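Local coordinates for protein type C neurotoxin (Clostridium botulinum, PDB 3PME) that probably binds nerve-cell membranes through gangliosides and phospholipid, as the receptor binding domain of a botulinum C/D mosaic neurotoxin, at residues K79-S84 with Q191-R196. Numbering follows the deposited sequence.
Sequences KDLTNS and QMLWIR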
ATOM      1  N   LYS A  79      -1.514  12.449  -3.211  1.00 20.14           N
ATOM      2  CA  LYS A  79      -0.903  13.497  -2.406  1.00 18.76           C
ATOM      3  C   LYS A  79      -1.597  14.845  -2.594  1.00 21.90           C
ATOM      4  O   LYS A  79      -1.886  15.538  -1.616  1.00 22.17           O
ATOM      5  CB  LYS A  79       0.591  13.617  -2.729  1.00 20.47           C
ATOM      6  CG  LYS A  79       1.260  14.812  -2.061  1.00 23.97           C
ATOM      7  CD  LYS A  79       2.771  14.872  -2.342  1.00 26.07           C
ATOM      8  CE  LYS A  79       3.068  14.955  -3.825  1.00 30.41           C
ATOM      9  NZ  LYS A  79       4.523  15.172  -4.102  1.00 33.39           N
ATOM     10  N   ASP A  80      -1.873  15.227  -3.837  1.00 22.34           N
ATOM     11  CA  ASP A  80      -2.472  16.540  -4.084  1.00 25.10           C
ATOM     12  C   ASP A  80      -3.888  16.656  -3.519  1.00 25.93           C
ATOM     13  O   ASP A  80      -4.293  17.732  -3.085  1.00 27.47           O
ATOM     14  CB  ASP A  80      -2.455  16.904  -5.572  1.00 27.01           C
ATOM     15  CG  ASP A  80      -1.079  17.352  -6.053  1.00 34.46           C
ATOM     16  OD1 ASP A  80      -0.088  17.117  -5.340  1.00 38.16           O
ATOM     17  OD2 ASP A  80      -0.991  17.938  -7.152  1.00 38.59           O
ATOM     18  N   LEU A  81      -4.636  15.553  -3.518  1.00 21.93           N
ATOM     19  CA  LEU A  81      -5.977  15.576  -2.955  1.00 21.59           C
ATOM     20  C   LEU A  81      -5.880  15.602  -1.433  1.00 23.56           C
ATOM     21  O   LEU A  81      -6.633  16.307  -0.764  1.00 24.68           O
ATOM     22  CB  LEU A  81      -6.773  14.367  -3.430  1.00 22.00           C
ATOM     23  CG  LEU A  81      -8.238  14.286  -3.017  1.00 25.04           C
ATOM     24  CD1 LEU A  81      -8.906  15.629  -3.244  1.00 27.41           C
ATOM     25  CD2 LEU A  81      -8.920  13.193  -3.821  1.00 25.11           C
ATOM     26  N   THR A  82      -4.927  14.850  -0.891  1.00 21.17           N
ATOM     27  CA  THR A  82      -4.710  14.777   0.553  1.00 22.11           C
ATOM     28  C   THR A  82      -4.296  16.130   1.131  1.00 25.03           C
ATOM     29  O   THR A  82      -4.720  16.509   2.226  1.00 23.77           O
ATOM     30  CB  THR A  82      -3.631  13.729   0.884  1.00 21.84           C
ATOM     31  OG1 THR A  82      -4.085  12.439   0.449  1.00 20.64           O
ATOM     32  CG2 THR A  82      -3.343  13.689   2.387  1.00 21.33           C
ATOM     33  N   ASN A  83      -3.479  16.852   0.370  1.00 25.01           N
ATOM     34  CA  ASN A  83      -2.949  18.155   0.775  1.00 26.24           C
ATOM     35  C   ASN A  83      -4.008  19.252   0.813  1.00 26.09           C
ATOM     36  O   ASN A  83      -3.824  20.290   1.449  1.00 29.65           O
ATOM     37  CB  ASN A  83      -1.813  18.555  -0.174  1.00 27.13           C
ATOM     38  CG  ASN A  83      -1.135  19.851   0.227  1.00 35.26           C
ATOM     39  OD1 ASN A  83      -0.645  19.987   1.351  1.00 37.08           O
ATOM     40  ND2 ASN A  83      -1.088  20.811  -0.701  1.00 33.25           N
ATOM     41  N   SER A  84      -5.120  19.023   0.131  1.00 25.48           N
ATOM     42  CA  SER A  84      -6.191  20.012   0.066  1.00 25.43           C
ATOM     43  C   SER A  84      -6.922  20.194   1.401  1.00 29.54           C
ATOM     44  O   SER A  84      -7.264  19.221   2.078  1.00 27.18           O
ATOM     45  CB  SER A  84      -7.186  19.627  -1.026  1.00 28.23           C
ATOM     46  OG  SER A  84      -8.240  20.563  -1.099  1.00 26.49           O
ATOM     47  N   GLN A 191      -5.237  15.422  -8.622  1.00 27.65           N
ATOM     48  CA  GLN A 191      -6.150  15.048  -7.552  1.00 27.83           C
ATOM     49  C   GLN A 191      -7.014  13.869  -7.991  1.00 28.01           C
ATOM     50  O   GLN A 191      -7.808  13.969  -8.925  1.00 31.29           O
ATOM     51  CB  GLN A 191      -6.993  16.254  -7.121  1.00 27.57           C
ATOM     52  CG  GLN A 191      -6.150  17.330  -6.438  1.00 27.83           C
ATOM     53  CD  GLN A 191      -6.947  18.546  -6.018  1.00 34.04           C
ATOM     54  OE1 GLN A 191      -7.863  18.975  -6.716  1.00 36.46           O
ATOM     55  NE2 GLN A 191      -6.590  19.118  -4.874  1.00 33.99           N
ATOM     56  N   MET A 192      -6.822  12.739  -7.323  1.00 22.71           N
ATOM     57  CA  MET A 192      -7.447  11.491  -7.729  1.00 24.39           C
ATOM     58  C   MET A 192      -7.423  10.528  -6.552  1.00 19.87           C
ATOM     59  O   MET A 192      -6.684  10.723  -5.599  1.00 20.23           O
ATOM     60  CB  MET A 192      -6.692  10.887  -8.922  1.00 24.23           C
ATOM     61  CG  MET A 192      -5.264  10.425  -8.590  1.00 23.51           C
ATOM     62  SD  MET A 192      -4.247  10.122 -10.049  1.00 30.15           S
ATOM     63  CE  MET A 192      -4.082  11.788 -10.677  1.00 27.44           C
ATOM     64  N   LEU A 193      -8.247   9.492  -6.625  1.00 20.52           N
ATOM     65  CA  LEU A 193      -8.212   8.436  -5.626  1.00 18.19           C
ATOM     66  C   LEU A 193      -8.661   7.129  -6.239  1.00 19.94           C
ATOM     67  O   LEU A 193      -9.298   7.105  -7.299  1.00 21.53           O
ATOM     68  CB  LEU A 193      -9.105   8.783  -4.426  1.00 19.84           C
ATOM     69  CG  LEU A 193     -10.614   8.840  -4.661  1.00 21.86           C
ATOM     70  CD1 LEU A 193     -11.259   7.485  -4.476  1.00 25.61           C
ATOM     71  CD2 LEU A 193     -11.248   9.837  -3.710  1.00 28.48           C
ATOM     72  N   TRP A 194      -8.339   6.044  -5.546  1.00 18.20           N
ATOM     73  CA  TRP A 194      -8.704   4.700  -5.966  1.00 19.19           C
ATOM     74  C   TRP A 194      -9.422   4.047  -4.809  1.00 20.42           C
ATOM     75  O   TRP A 194      -9.072   4.278  -3.652  1.00 18.30           O
ATOM     76  CB  TRP A 194      -7.456   3.859  -6.270  1.00 18.71           C
ATOM     77  CG  TRP A 194      -6.598   4.314  -7.414  1.00 19.62           C
ATOM     78  CD1 TRP A 194      -6.528   3.742  -8.648  1.00 22.75           C
ATOM     79  CD2 TRP A 194      -5.643   5.395  -7.415  1.00 17.85           C
ATOM     80  NE1 TRP A 194      -5.603   4.405  -9.427  1.00 22.79           N
ATOM     81  CE2 TRP A 194      -5.045   5.419  -8.696  1.00 22.66           C
ATOM     82  CE3 TRP A 194      -5.232   6.332  -6.462  1.00 20.40           C
ATOM     83  CZ2 TRP A 194      -4.073   6.358  -9.054  1.00 21.13           C
ATOM     84  CZ3 TRP A 194      -4.262   7.267  -6.818  1.00 19.76           C
ATOM     85  CH2 TRP A 194      -3.693   7.268  -8.112  1.00 21.12           C
ATOM     86  N   ILE A 195     -10.406   3.216  -5.132  1.00 19.60           N
ATOM     87  CA  ILE A 195     -11.078   2.375  -4.145  1.00 19.73           C
ATOM     88  C   ILE A 195     -11.026   0.946  -4.667  1.00 19.22           C
ATOM     89  O   ILE A 195     -11.043   0.726  -5.881  1.00 18.44           O
ATOM     90  CB  ILE A 195     -12.536   2.818  -3.960  1.00 17.97           C
ATOM     91  CG1 ILE A 195     -12.574   4.155  -3.214  1.00 20.81           C
ATOM     92  CG2 ILE A 195     -13.354   1.757  -3.185  1.00 20.05           C
ATOM     93  CD1 ILE A 195     -13.938   4.828  -3.239  1.00 22.32           C
ATOM     94  N   ARG A 196     -10.948  -0.032  -3.780  1.00 18.89           N
ATOM     95  CA  ARG A 196     -11.098  -1.419  -4.225  1.00 18.21           C
ATOM     96  C   ARG A 196     -11.876  -2.267  -3.234  1.00 21.32           C
ATOM     97  O   ARG A 196     -11.930  -1.965  -2.045  1.00 18.56           O
ATOM     98  CB  ARG A 196      -9.745  -2.068  -4.534  1.00 18.63           C
ATOM     99  CG  ARG A 196      -8.979  -2.567  -3.298  1.00 18.16           C
ATOM    100  CD  ARG A 196      -7.697  -3.208  -3.783  1.00 20.31           C
ATOM    101  NE  ARG A 196      -7.059  -4.095  -2.820  1.00 23.01           N
ATOM    102  CZ  ARG A 196      -6.049  -3.739  -2.041  1.00 19.28           C
ATOM    103  NH1 ARG A 196      -5.574  -2.496  -2.079  1.00 22.46           N
ATOM    104  NH2 ARG A 196      -5.493  -4.628  -1.237  1.00 19.38           N
TER
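Gln191 sets CG anti to its own carbonyl carbon (chi1 -68°) and runs extended beyond it. This lays the chain alongside the backbone of Asp80 and Leu81, with CG 3.7 Å from Leu81 N. The amide at its tip donates from NE2 to Asp80 O over 3.2 Å. The N-H is almost straight on the oxygen, at 175°, and the acceptor lies close to the amide plane. The donor sits above the carbonyl plane of Asp80, not on a lone pair. Gln191 OE1 accepts from Asp188 N, so both ends of the buried amide are held and its rotation is fixed. Ser84 CB lies 3.9 Å from Gln191 NE2, while Ser84 OG bonds to Tyr88 OH and Asn86 N. The contact belongs to the N-terminal, concanavalin-like jelly-roll half of the receptor binding domain. It joins short helix 79-82, just after strand 68-77, to residues leading into strand 193-201, which pairs antiparallel with 68-77. Ser78 OG hydrogen-bonds both Leu81 N and Met192 N. Leu81 places CG anti to its backbone N (chi1 -176°), and its CD2 reaches Leu193 CD2 at 4.1 Å. The two side chains cross obliquely, touching through one methyl branch each. Leu81 CD2 lies 3.8 Å from Met192 O.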